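Local coordinates for putative ABC transporter amino acid-binding protein (PDB 2Q88) that binds the compatible solutes ectoine and hydroxyectoine as the substrate-binding protein of an ABC transporter, at residues F25-V28 and V34-A37; V41-F46 and A52-S57. All blocks are in the same frame, centred on the assembly; numbering follows the deposited sequence.

Interaction 1 (F25-V28 and V34-A37); sequences FTAV and VSGA. With 4CS ((4S)-2-methyl-1,4,5,6-tetrahydropyrimidine-4-carboxylic acid), chain F.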
ATOM      1  N   PHE A  25       4.010   4.581   3.786  1.00 19.67           N
ATOM      2  CA  PHE A  25       2.572   4.460   3.547  1.00 20.22           C
ATOM      3  C   PHE A  25       1.775   4.526   4.855  1.00 21.15           C
ATOM      4  O   PHE A  25       0.783   5.250   4.936  1.00 21.20           O
ATOM      5  CB  PHE A  25       2.252   3.164   2.814  1.00 20.13           C
ATOM      6  CG  PHE A  25       2.816   3.100   1.418  1.00 19.70           C
ATOM      7  CD1 PHE A  25       4.123   2.692   1.200  1.00 20.35           C
ATOM      8  CD2 PHE A  25       2.025   3.431   0.319  1.00 20.22           C
ATOM      9  CE1 PHE A  25       4.651   2.619  -0.106  1.00 19.37           C
ATOM     10  CE2 PHE A  25       2.537   3.355  -0.985  1.00 19.64           C
ATOM     11  CZ  PHE A  25       3.851   2.948  -1.192  1.00 20.54           C
ATOM     12  N   THR A  26       2.213   3.764   5.859  1.00 21.24           N
ATOM     13  CA  THR A  26       1.560   3.711   7.179  1.00 22.70           C
ATOM     14  C   THR A  26       2.650   3.512   8.207  1.00 23.11           C
ATOM     15  O   THR A  26       3.672   2.889   7.922  1.00 23.09           O
ATOM     16  CB  THR A  26       0.572   2.525   7.302  1.00 22.65           C
ATOM     17  OG1 THR A  26       1.252   1.308   6.986  1.00 24.95           O
ATOM     18  CG2 THR A  26      -0.569   2.602   6.267  1.00 23.33           C
ATOM     19  N   ALA A  27       2.441   4.029   9.412  1.00 23.86           N
ATOM     20  CA  ALA A  27       3.428   3.891  10.477  1.00 24.78           C
ATOM     21  C   ALA A  27       2.691   4.026  11.795  1.00 25.86           C
ATOM     22  O   ALA A  27       1.652   4.670  11.846  1.00 25.07           O
ATOM     23  CB  ALA A  27       4.494   4.972  10.366  1.00 25.12           C
ATOM     24  N   VAL A  28       3.220   3.411  12.846  1.00 27.20           N
ATOM     25  CA  VAL A  28       2.655   3.571  14.185  1.00 29.04           C
ATOM     26  C   VAL A  28       3.751   4.036  15.146  1.00 30.62           C
ATOM     27  O   VAL A  28       4.802   3.412  15.247  1.00 30.91           O
ATOM     28  CB  VAL A  28       1.995   2.268  14.695  1.00 28.93           C
ATOM     29  CG1 VAL A  28       1.340   2.485  16.070  1.00 28.99           C
ATOM     30  CG2 VAL A  28       0.958   1.754  13.674  1.00 28.82           C
ATOM     31  N   VAL A  34      -1.032   6.753  14.863  1.00 32.37           N
ATOM     32  CA  VAL A  34      -0.904   6.237  13.517  1.00 30.54           C
ATOM     33  C   VAL A  34      -0.631   7.421  12.607  1.00 29.52           C
ATOM     34  O   VAL A  34      -1.298   8.450  12.706  1.00 28.86           O
ATOM     35  CB  VAL A  34      -2.156   5.458  13.107  1.00 30.91           C
ATOM     36  CG1 VAL A  34      -2.067   4.997  11.662  1.00 30.61           C
ATOM     37  CG2 VAL A  34      -2.341   4.268  14.065  1.00 31.42           C
ATOM     38  N   SER A  35       0.386   7.271  11.760  1.00 27.91           N
ATOM     39  CA  SER A  35       0.736   8.262  10.765  1.00 26.49           C
ATOM     40  C   SER A  35       1.167   7.533   9.492  1.00 25.42           C
ATOM     41  O   SER A  35       0.729   6.406   9.243  1.00 24.36           O
ATOM     42  CB  SER A  35       1.858   9.168  11.279  1.00 27.19           C
ATOM     43  OG  SER A  35       3.005   8.406  11.578  1.00 29.01           O
ATOM     44  N   GLY A  36       2.025   8.167   8.703  1.00 24.56           N
ATOM     45  CA  GLY A  36       2.271   7.724   7.338  1.00 23.75           C
ATOM     46  C   GLY A  36       1.307   8.463   6.435  1.00 23.65           C
ATOM     47  O   GLY A  36       0.335   9.059   6.908  1.00 23.11           O
ATOM     48  N   ALA A  37       1.585   8.440   5.135  1.00 23.00           N
ATOM     49  CA  ALA A  37       0.862   9.242   4.162  1.00 23.07           C
ATOM     50  C   ALA A  37      -0.606   8.876   4.013  1.00 23.22           C
ATOM     51  O   ALA A  37      -1.457   9.754   3.885  1.00 23.32           O
ATOM     52  CB  ALA A  37       1.564   9.198   2.810  1.00 23.16           C
TER
HETATM   53  O   4CS F 501      -0.547  -5.001  -2.438  1.00 22.38           O
HETATM   54  C   4CS F 501      -0.323  -3.808  -2.234  1.00 21.89           C
HETATM   55  OXT 4CS F 501      -1.220  -2.973  -2.401  1.00 22.40           O
HETATM   56  CA  4CS F 501       1.067  -3.356  -1.805  1.00 21.02           C
HETATM   57  CB  4CS F 501       1.721  -4.298  -0.813  1.00 20.98           C
HETATM   58  CAD 4CS F 501       3.128  -3.794  -0.474  1.00 20.33           C
HETATM   59  NAG 4CS F 501       3.046  -2.395   0.022  1.00 20.20           N
HETATM   60  CAI 4CS F 501       2.011  -1.538  -0.382  1.00 20.63           C
HETATM   61  CAA 4CS F 501       1.937  -0.099   0.157  1.00 20.18           C
HETATM   62  N   4CS F 501       1.012  -1.990  -1.255  1.00 20.65           N

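Interaction 2 (V41-F46 and A52-S57); sequences VAREIF and ADVVAS. With CD (cadmium ion), chain E.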
ATOM      1  N   VAL A  41      -3.667  11.509   5.218  1.00 23.96           N
ATOM      2  CA  VAL A  41      -4.674  11.986   4.274  1.00 23.96           C
ATOM      3  C   VAL A  41      -6.089  11.616   4.757  1.00 24.00           C
ATOM      4  O   VAL A  41      -7.001  12.454   4.745  1.00 23.18           O
ATOM      5  CB  VAL A  41      -4.407  11.437   2.853  1.00 23.98           C
ATOM      6  CG1 VAL A  41      -5.625  11.625   1.937  1.00 24.95           C
ATOM      7  CG2 VAL A  41      -3.202  12.119   2.249  1.00 25.00           C
ATOM      8  N   ALA A  42      -6.250  10.360   5.179  1.00 24.12           N
ATOM      9  CA  ALA A  42      -7.533   9.834   5.602  1.00 24.21           C
ATOM     10  C   ALA A  42      -8.018  10.543   6.855  1.00 24.46           C
ATOM     11  O   ALA A  42      -9.200  10.866   6.967  1.00 24.30           O
ATOM     12  CB  ALA A  42      -7.440   8.331   5.845  1.00 24.97           C
ATOM     13  N   ARG A  43      -7.104  10.806   7.786  1.00 24.15           N
ATOM     14  CA  ARG A  43      -7.478  11.490   9.025  1.00 24.67           C
ATOM     15  C   ARG A  43      -7.963  12.895   8.724  1.00 24.03           C
ATOM     16  O   ARG A  43      -8.954  13.333   9.291  1.00 22.90           O
ATOM     17  CB  ARG A  43      -6.319  11.551  10.021  1.00 24.36           C
ATOM     18  CG  ARG A  43      -6.683  12.271  11.325  1.00 25.13           C
ATOM     19  CD  ARG A  43      -5.485  12.570  12.210  1.00 26.21           C
ATOM     20  NE  ARG A  43      -4.781  11.330  12.501  1.00 30.43           N
ATOM     21  CZ  ARG A  43      -5.122  10.472  13.453  1.00 32.79           C
ATOM     22  NH1 ARG A  43      -6.169  10.715  14.254  1.00 33.27           N
ATOM     23  NH2 ARG A  43      -4.403   9.363  13.610  1.00 33.25           N
ATOM     24  N   GLU A  44      -7.269  13.584   7.819  1.00 24.46           N
ATOM     25  CA  GLU A  44      -7.635  14.955   7.456  1.00 24.85           C
ATOM     26  C   GLU A  44      -9.001  15.026   6.769  1.00 24.53           C
ATOM     27  O   GLU A  44      -9.813  15.893   7.091  1.00 24.41           O
ATOM     28  CB  GLU A  44      -6.538  15.626   6.605  1.00 25.44           C
ATOM     29  CG  GLU A  44      -6.752  17.119   6.353  1.00 27.61           C
ATOM     30  CD  GLU A  44      -7.077  17.921   7.624  1.00 31.73           C
ATOM     31  OE1 GLU A  44      -8.031  18.737   7.585  1.00 33.87           O
ATOM     32  OE2 GLU A  44      -6.392  17.746   8.666  1.00 31.52           O
ATOM     33  N   ILE A  45      -9.263  14.117   5.831  1.00 23.64           N
ATOM     34  CA  ILE A  45     -10.575  14.104   5.167  1.00 23.45           C
ATOM     35  C   ILE A  45     -11.704  13.789   6.164  1.00 23.60           C
ATOM     36  O   ILE A  45     -12.716  14.498   6.231  1.00 23.13           O
ATOM     37  CB  ILE A  45     -10.574  13.140   3.970  1.00 23.50           C
ATOM     38  CG1 ILE A  45      -9.722  13.739   2.836  1.00 22.48           C
ATOM     39  CG2 ILE A  45     -12.014  12.880   3.482  1.00 23.80           C
ATOM     40  CD1 ILE A  45      -9.377  12.804   1.701  1.00 22.29           C
ATOM     41  N   PHE A  46     -11.524  12.729   6.949  1.00 23.99           N
ATOM     42  CA  PHE A  46     -12.549  12.365   7.925  1.00 24.63           C
ATOM     43  C   PHE A  46     -12.849  13.512   8.870  1.00 24.93           C
ATOM     44  O   PHE A  46     -14.011  13.761   9.189  1.00 25.23           O
ATOM     45  CB  PHE A  46     -12.182  11.086   8.683  1.00 24.47           C
ATOM     46  CG  PHE A  46     -12.557   9.826   7.952  1.00 25.13           C
ATOM     47  CD1 PHE A  46     -13.892   9.559   7.633  1.00 26.43           C
ATOM     48  CD2 PHE A  46     -11.584   8.892   7.601  1.00 26.58           C
ATOM     49  CE1 PHE A  46     -14.250   8.379   6.943  1.00 25.77           C
ATOM     50  CE2 PHE A  46     -11.921   7.723   6.915  1.00 26.59           C
ATOM     51  CZ  PHE A  46     -13.256   7.461   6.586  1.00 26.45           C
ATOM     52  N   ALA A  52     -14.183  12.887  14.008  1.00 27.63           N
ATOM     53  CA  ALA A  52     -13.089  13.480  14.799  1.00 27.82           C
ATOM     54  C   ALA A  52     -11.776  12.681  14.894  1.00 28.29           C
ATOM     55  O   ALA A  52     -10.712  13.259  15.153  1.00 27.75           O
ATOM     56  CB  ALA A  52     -13.592  13.809  16.208  1.00 28.50           C
ATOM     57  N   ASP A  53     -11.848  11.363  14.715  1.00 28.45           N
ATOM     58  CA  ASP A  53     -10.663  10.511  14.853  1.00 28.76           C
ATOM     59  C   ASP A  53     -10.702   9.340  13.887  1.00 28.49           C
ATOM     60  O   ASP A  53     -11.752   9.031  13.320  1.00 27.82           O
ATOM     61  CB  ASP A  53     -10.560   9.974  16.286  1.00 29.46           C
ATOM     62  CG  ASP A  53      -9.114   9.835  16.766  1.00 31.56           C
ATOM     63  OD1 ASP A  53      -8.187   9.730  15.928  1.00 34.82           O
ATOM     64  OD2 ASP A  53      -8.808   9.842  17.981  1.00 35.99           O
ATOM     65  N   VAL A  54      -9.543   8.710  13.698  1.00 27.82           N
ATOM     66  CA  VAL A  54      -9.452   7.417  13.024  1.00 27.33           C
ATOM     67  C   VAL A  54      -8.901   6.407  14.029  1.00 26.92           C
ATOM     68  O   VAL A  54      -8.096   6.762  14.895  1.00 26.23           O
ATOM     69  CB  VAL A  54      -8.606   7.455  11.707  1.00 27.57           C
ATOM     70  CG1 VAL A  54      -9.341   8.230  10.611  1.00 27.96           C
ATOM     71  CG2 VAL A  54      -7.200   8.046  11.931  1.00 28.49           C
ATOM     72  N   VAL A  55      -9.385   5.174  13.954  1.00 25.84           N
ATOM     73  CA  VAL A  55      -8.933   4.098  14.831  1.00 25.70           C
ATOM     74  C   VAL A  55      -8.347   3.010  13.928  1.00 25.52           C
ATOM     75  O   VAL A  55      -9.075   2.400  13.145  1.00 25.77           O
ATOM     76  CB  VAL A  55     -10.093   3.572  15.722  1.00 25.39           C
ATOM     77  CG1 VAL A  55      -9.720   2.262  16.419  1.00 26.93           C
ATOM     78  CG2 VAL A  55     -10.486   4.628  16.771  1.00 25.72           C
ATOM     79  N   ALA A  56      -7.032   2.803  14.010  1.00 25.40           N
ATOM     80  CA  ALA A  56      -6.338   1.902  13.081  1.00 24.85           C
ATOM     81  C   ALA A  56      -6.132   0.479  13.602  1.00 24.99           C
ATOM     82  O   ALA A  56      -5.766   0.269  14.769  1.00 24.50           O
ATOM     83  CB  ALA A  56      -5.018   2.499  12.638  1.00 25.08           C
ATOM     84  N   SER A  57      -6.390  -0.487  12.722  1.00 24.43           N
ATOM     85  CA  SER A  57      -6.138  -1.908  12.964  1.00 24.72           C
ATOM     86  C   SER A  57      -5.030  -2.357  12.002  1.00 24.73           C
ATOM     87  O   SER A  57      -5.108  -2.059  10.811  1.00 24.40           O
ATOM     88  CB  SER A  57      -7.404  -2.725  12.669  1.00 25.00           C
ATOM     89  OG  SER A  57      -8.425  -2.560  13.668  1.00 26.95           O
TER
HETATM   90 CD    CD E 604     -10.262  -4.328  13.787  0.70 27.40          CD
HETATM   91  O   HOH W   1     -11.431  -2.646  14.946  1.00 22.37           O

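Interaction 1 (F25-V28 and V34-A37)
Ala27 and Ser35 face each other as the hydrogen-bonded pair of a short antiparallel beta hairpin. Their side chains lie on one face of it, with Ala27 CB 3.9 Å from Ser35 OG. The backbones exchange two bonds. Ser35 N gives a nearly straight one to Ala27 O at 2.9 Å. The return bond from Ala27 N is more bent, and it reaches Ser35 O from well above the carbonyl plane. Val28 and Val34 form the next, non-hydrogen-bonded pair, with their side chains on the other face. These two side chains meet at an oblique angle through their CG2 methyls, 4.2 Å apart. That face packs on Ile19 of strand 14-19.

Gly36 marks the end of the pairing and is the N-cap residue of helix 37-48. Its backbone angles call for glycine, and a CB would run into Thr26 CA and Phe25 O. Phe25 turns the other way. Its CG stands anti to the carbonyl carbon (chi1 -65°), and the ring leaves the hairpin for the ectoine pocket. Phe240 meets this ring edge-to-face. The residue two before strand 27-28 thus lines the binding site. There the ligand methyl CAA sits over the centre of the Phe25 ring, 3.4 Å above its plane, and ring atoms CG and CD2 are each 3.5 Å from CAA.

Interaction 2 (V41-F46 and A52-S57)
Arg43 reaches Asp53 and Val54 through a chain that starts extended, with CG anti to the backbone N (chi1 180°), and then bends at chi3 (-56°). The bend lays the guanidinium beside the strand. With CG1 anti to the carbonyl carbon, Val54 turns CG1 to Phe46 and leaves CG2, between the backbone N and the carbonyl carbon, for Arg43. Val54 CG2 lies over one face of the Arg43 guanidinium, off-centre, 3.5 Å from both NH2 and CZ. Val54 CG1 approaches the Phe46 ring obliquely, 3.8 Å from Phe46 CD2.

The salt bridge is one-pronged. Arg43 NH1 donates to Asp53 OD1 at 2.8 Å, with OD1 close to the guanidinium plane. The N-H points somewhat off the oxygen, and the two flat groups are turned 59° apart, so this is not a flat two-bond pair. Asp53 OD1 also takes a weak bond from Val54 N at 2.8 Å, which ties the carboxylate to the backbone of the next residue. Arg43 NH2 has a weak bond to Val34 O.

The contact packs helix 37-48 on strand 53-58, an edge strand of the parallel sheet, in a beta-alpha-beta unit that starts with strand 14-19. Ile17 and Ala15 of that first strand touch Val54 and Phe46. At the far end of the 52-57 segment, Ser57 OG binds a cadmium ion at 2.5 Å; His73 and a water are further ligands.

Without the guanidinium, as with an alanine here, the Asp53 carboxylate is likely to lose its charged mate, Val34 O its weak donor and Val54 CG2 the group it packs on. The contact is therefore mixed. Val54 and Phe46 pack as a buried apolar pair, and beside them lies the partly exposed Arg43-Asp53 ion pair, whose opposite charges probably offset each other in large part.

Overall arrangement
From the N terminus, the chain runs through strand 14-19 into interaction 1, which closes the short hairpin turn between residues 28 and 34. Gly36 then leads straight into helix 37-48. Interaction 2 closes the next loop, where the chain leaves this helix and returns as strand 53-58 beside strand 14-19. The two contacts follow in series and neither nest nor cross. They still touch: Val34 of the hairpin packs against Ala56 of the strand, and a weak Arg43-Val34 bond links the two. Together they join hairpin, helix and parallel sheet within one lobe. Interaction 1 reaches the ectoine pocket through Phe25, while interaction 2 lies farther from the chain's centre.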